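Local atomic coordinates of poly-beta-hydroxybuterate polymerase (Cupriavidus necator, PDB entry 5T6O), a protein that probably acts as an acyltransferase that joins hydroxybutyryl units into polyhydroxybutyrate without a template, here as its catalytic domain of alpha/beta hydrolase fold. Residues Val143-Leu146 against Thr147-Leu150; Ser332-Gln335 against Trp336-Gly339. The protein carries 1 engineered substitution. All coordinates share one frame; numbering follows the deposited sequence.

Contact 1. Residues Val143-Leu146 against Thr147-Leu150; sequences VTLL and TTLL
Thr148 points its hydroxyl back to Leu146 O because OG1 stands beside its own backbone N and anti to the carbonyl carbon (chi1 -65°), while the matching torsion in Leu145 (chi1 -64°) sends CG and its methyls on toward Leu150. Thr148 OG1 donates to Leu146 O at 3.1 Å. The bond is probably modest: the hydroxyl comes over the carbonyl, 74° out of its plane, and not along a lone pair. Between the two, Thr147 has positive phi and psi, a left-handed conformation that swings the chain off the end of strand 140-146 and lets Thr148 fold back. Water 1 accepts from Thr148 N at 3.0 Å and lies 3.0 Å from Leu145 O, to which it can donate, though other acceptors compete for its protons.

Next to these polar groups, Leu145 CB packs 3.8 Å from Thr148 OG1. Further out, Leu145 CD1 meets Leu150 CD1 at 3.9 Å, the two leucine side chains crossing at about a right angle. Both leucines also touch Ser126, and Leu149 O is hydrogen-bonded to Thr123 OG1, so helix 120-134 packs against this side of the turn. This is a strand-to-loop exit of the alpha/beta hydrolase fold. At the end of the strand, Leu146 O receives a hydroxyl and Leu145 O faces a water, so part of the polar backbone of this buried turn is served locally.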
loop_
_atom_site.group_PDB
_atom_site.type_symbol
_atom_site.label_atom_id
_atom_site.label_comp_id
_atom_site.label_asym_id
_atom_site.label_seq_id
_atom_site.Cartn_x
_atom_site.Cartn_y
_atom_site.Cartn_z
ATOM N N VAL A 143 -9.310 8.528 31.004
ATOM C CA VAL A 143 -8.836 7.273 30.438
ATOM C C VAL A 143 -7.671 7.584 29.514
ATOM O O VAL A 143 -7.748 8.520 28.713
ATOM C CB VAL A 143 -9.948 6.544 29.655
ATOM C CG1 VAL A 143 -9.389 5.298 28.964
ATOM C CG2 VAL A 143 -11.099 6.175 30.591
ATOM N N THR A 144 -6.597 6.804 29.625
ATOM C CA THR A 144 -5.473 6.868 28.701
ATOM C C THR A 144 -5.414 5.548 27.940
ATOM O O THR A 144 -5.250 4.484 28.548
ATOM C CB THR A 144 -4.163 7.131 29.449
ATOM O OG1 THR A 144 -4.243 8.399 30.120
ATOM C CG2 THR A 144 -2.973 7.147 28.485
ATOM N N LEU A 145 -5.527 5.618 26.616
ATOM C CA LEU A 145 -5.458 4.439 25.753
ATOM C C LEU A 145 -4.136 4.482 24.998
ATOM O O LEU A 145 -3.989 5.238 24.038
ATOM C CB LEU A 145 -6.642 4.419 24.791
ATOM C CG LEU A 145 -8.023 4.291 25.443
ATOM C CD1 LEU A 145 -9.114 4.254 24.356
ATOM C CD2 LEU A 145 -8.093 3.035 26.323
ATOM N N LEU A 146 -3.168 3.677 25.434
ATOM C CA LEU A 146 -1.899 3.566 24.733
ATOM C C LEU A 146 -1.985 2.417 23.735
ATOM O O LEU A 146 -2.208 1.265 24.133
ATOM C CB LEU A 146 -0.750 3.329 25.714
ATOM C CG LEU A 146 -0.585 4.355 26.838
ATOM C CD1 LEU A 146 0.679 4.023 27.632
ATOM C CD2 LEU A 146 -0.505 5.784 26.296
ATOM N N THR A 147 -1.838 2.727 22.443
ATOM C CA THR A 147 -1.686 1.692 21.422
ATOM C C THR A 147 -2.823 0.671 21.501
ATOM O O THR A 147 -2.608 -0.542 21.554
ATOM C CB THR A 147 -0.314 1.027 21.578
ATOM O OG1 THR A 147 0.663 2.061 21.688
ATOM C CG2 THR A 147 0.048 0.173 20.382
ATOM N N THR A 148 -4.053 1.173 21.503
ATOM C CA THR A 148 -5.233 0.352 21.768
ATOM C C THR A 148 -6.086 0.217 20.514
ATOM O O THR A 148 -6.387 1.214 19.856
ATOM C CB THR A 148 -6.058 0.976 22.893
ATOM O OG1 THR A 148 -5.292 0.955 24.100
ATOM C CG2 THR A 148 -7.399 0.246 23.085
ATOM N N LEU A 149 -6.492 -1.008 20.194
ATOM C CA LEU A 149 -7.480 -1.228 19.146
ATOM C C LEU A 149 -8.873 -1.225 19.761
ATOM O O LEU A 149 -9.147 -1.990 20.693
ATOM C CB LEU A 149 -7.221 -2.550 18.422
ATOM C CG LEU A 149 -5.963 -2.578 17.554
ATOM C CD1 LEU A 149 -5.675 -4.018 17.073
ATOM C CD2 LEU A 149 -6.118 -1.619 16.372
ATOM N N LEU A 150 -9.733 -0.340 19.266
ATOM C CA LEU A 150 -11.170 -0.425 19.478
ATOM C C LEU A 150 -11.908 -0.702 18.177
ATOM O O LEU A 150 -12.800 -1.569 18.125
ATOM C CB LEU A 150 -11.695 0.874 20.110
ATOM C CG LEU A 150 -11.114 1.255 21.474
ATOM C CD1 LEU A 150 -11.736 2.568 21.959
ATOM C CD2 LEU A 150 -11.293 0.136 22.509
HETATM O O HOH W 1 -4.586 4.096 21.379
#

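Contact 2. Residues Ser332-Gln335 against Trp336-Gly339; sequences SPQQ and WLAG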
loop_
_atom_site.group_PDB
_atom_site.type_symbol
_atom_site.label_atom_id
_atom_site.label_comp_id
_atom_site.label_asym_id
_atom_site.label_seq_id
_atom_site.Cartn_x
_atom_site.Cartn_y
_atom_site.Cartn_z
ATOM N N SER A 332 -10.525 11.764 9.017
ATOM C CA SER A 332 -9.481 11.007 8.334
ATOM C C SER A 332 -8.137 11.201 9.020
ATOM O O SER A 332 -7.761 12.344 9.331
ATOM C CB SER A 332 -9.380 11.453 6.877
ATOM O OG SER A 332 -8.064 11.272 6.380
ATOM N N PRO A 333 -7.389 10.122 9.262
ATOM C CA PRO A 333 -6.075 10.278 9.907
ATOM C C PRO A 333 -5.068 11.044 9.069
ATOM O O PRO A 333 -4.239 11.773 9.633
ATOM C CB PRO A 333 -5.622 8.831 10.158
ATOM C CG PRO A 333 -6.538 7.961 9.357
ATOM C CD PRO A 333 -7.821 8.715 9.193
ATOM N N GLN A 334 -5.112 10.914 7.741
ATOM C CA GLN A 334 -4.161 11.648 6.916
ATOM C C GLN A 334 -4.385 13.147 7.036
ATOM O O GLN A 334 -3.423 13.926 7.048
ATOM C CB GLN A 334 -4.260 11.197 5.462
ATOM C CG GLN A 334 -2.934 11.275 4.725
ATOM C CD GLN A 334 -1.795 10.603 5.492
ATOM O OE1 GLN A 334 -1.923 9.476 5.980
ATOM N NE2 GLN A 334 -0.673 11.300 5.600
ATOM N N GLN A 335 -5.650 13.571 7.131
ATOM C CA GLN A 335 -5.940 14.977 7.391
ATOM C C GLN A 335 -5.382 15.407 8.739
ATOM O O GLN A 335 -4.872 16.526 8.880
ATOM C CB GLN A 335 -7.448 15.237 7.342
ATOM C CG GLN A 335 -8.058 15.232 5.962
ATOM C CD GLN A 335 -8.078 16.605 5.315
ATOM O OE1 GLN A 335 -9.144 17.162 5.050
ATOM N NE2 GLN A 335 -6.900 17.154 5.048
ATOM N N TRP A 336 -5.469 14.530 9.743
ATOM C CA TRP A 336 -4.908 14.852 11.053
ATOM C C TRP A 336 -3.408 15.081 10.947
ATOM O O TRP A 336 -2.878 16.090 11.429
ATOM C CB TRP A 336 -5.199 13.729 12.054
ATOM C CG TRP A 336 -4.684 14.053 13.432
ATOM C CD1 TRP A 336 -5.361 14.710 14.418
ATOM C CD2 TRP A 336 -3.383 13.754 13.974
ATOM N NE1 TRP A 336 -4.569 14.843 15.534
ATOM C CE2 TRP A 336 -3.351 14.266 15.289
ATOM C CE3 TRP A 336 -2.247 13.101 13.475
ATOM C CZ2 TRP A 336 -2.224 14.145 16.119
ATOM C CZ3 TRP A 336 -1.121 12.988 14.292
ATOM C CH2 TRP A 336 -1.123 13.496 15.607
ATOM N N LEU A 337 -2.711 14.154 10.294
ATOM C CA LEU A 337 -1.266 14.264 10.165
ATOM C C LEU A 337 -0.860 15.474 9.336
ATOM O O LEU A 337 0.152 16.117 9.642
ATOM C CB LEU A 337 -0.719 12.973 9.561
ATOM C CG LEU A 337 0.797 12.832 9.529
ATOM C CD1 LEU A 337 1.397 13.076 10.895
ATOM C CD2 LEU A 337 1.123 11.430 9.026
ATOM N N ALA A 338 -1.654 15.838 8.318
ATOM C CA ALA A 338 -1.299 16.983 7.483
ATOM C C ALA A 338 -1.249 18.279 8.286
ATOM O O ALA A 338 -0.427 19.160 7.999
ATOM C CB ALA A 338 -2.286 17.116 6.320
ATOM N N GLY A 339 -2.117 18.422 9.288
ATOM C CA GLY A 339 -2.121 19.611 10.118
ATOM C C GLY A 339 -1.316 19.493 11.388
ATOM O O GLY A 339 -1.190 20.472 12.134
#
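Ser332 and Trp336 open the run of backbone bonds that carries this contact: Trp336 N donates to Ser332 O at 3.2 Å. One residue on, Leu337 N reaches Pro333 O at 2.9 Å with a nearly straight N-H (163°), and Ala338 N reaches Gln334 O, also at 2.9 Å. The last bond of the series, Gly339 N to Gln335 O, is stretched to 3.4 Å and weak. These i to i+4 pairs make up the short helix 333-339, which follows strand 322-325 and precedes strand 341-344 along the alpha/beta hydrolase chain, and packs by Trp336 and Leu337 on strands 299-304 and 322-325. Its start is capped by a side chain: Ser332, at the N-cap, offers OG to Gln334 N at 3.3 Å and Gln335 N at 3.4 Å, both weak bonds, with Pro333 as the first helical residue.

Side-chain packing is lighter. Gln334 bends at chi2 (50°), bringing NE2 to 3.9 Å from Leu337 CD2, the two side chains lying alongside and pointing the same way. Trp336 CB lies 3.3 Å from Pro333 O, one turn back. Its CG is anti to the backbone N (chi1 -178°), carrying the indole on to Tyr289 and, edge-to-face, Phe301. Both Gln334 and Leu337 also pack on Val162 of the second subunit.

Contact 1 lies in the core, its centre about 7 Å from the centre of the chain, whereas contact 2 sits partly buried near the periphery, about 25 Å from it. They share no element: residues 143-150 leave a central strand of the sheet, while residues 332-339 form a short helix connecting strands at one end of that sheet. The two do not touch, their nearest atoms being about 12 Å apart. Their chemistry follows their place. Contact 1 relies on a side-chain hydroxyl, a water and leucine methyls where the strand stops; contact 2 relies on repeating backbone bonds, and its outer side chains pack on a second subunit and, through a weak hydrogen bond of Gln335, reach a third, while contact 1 meets none.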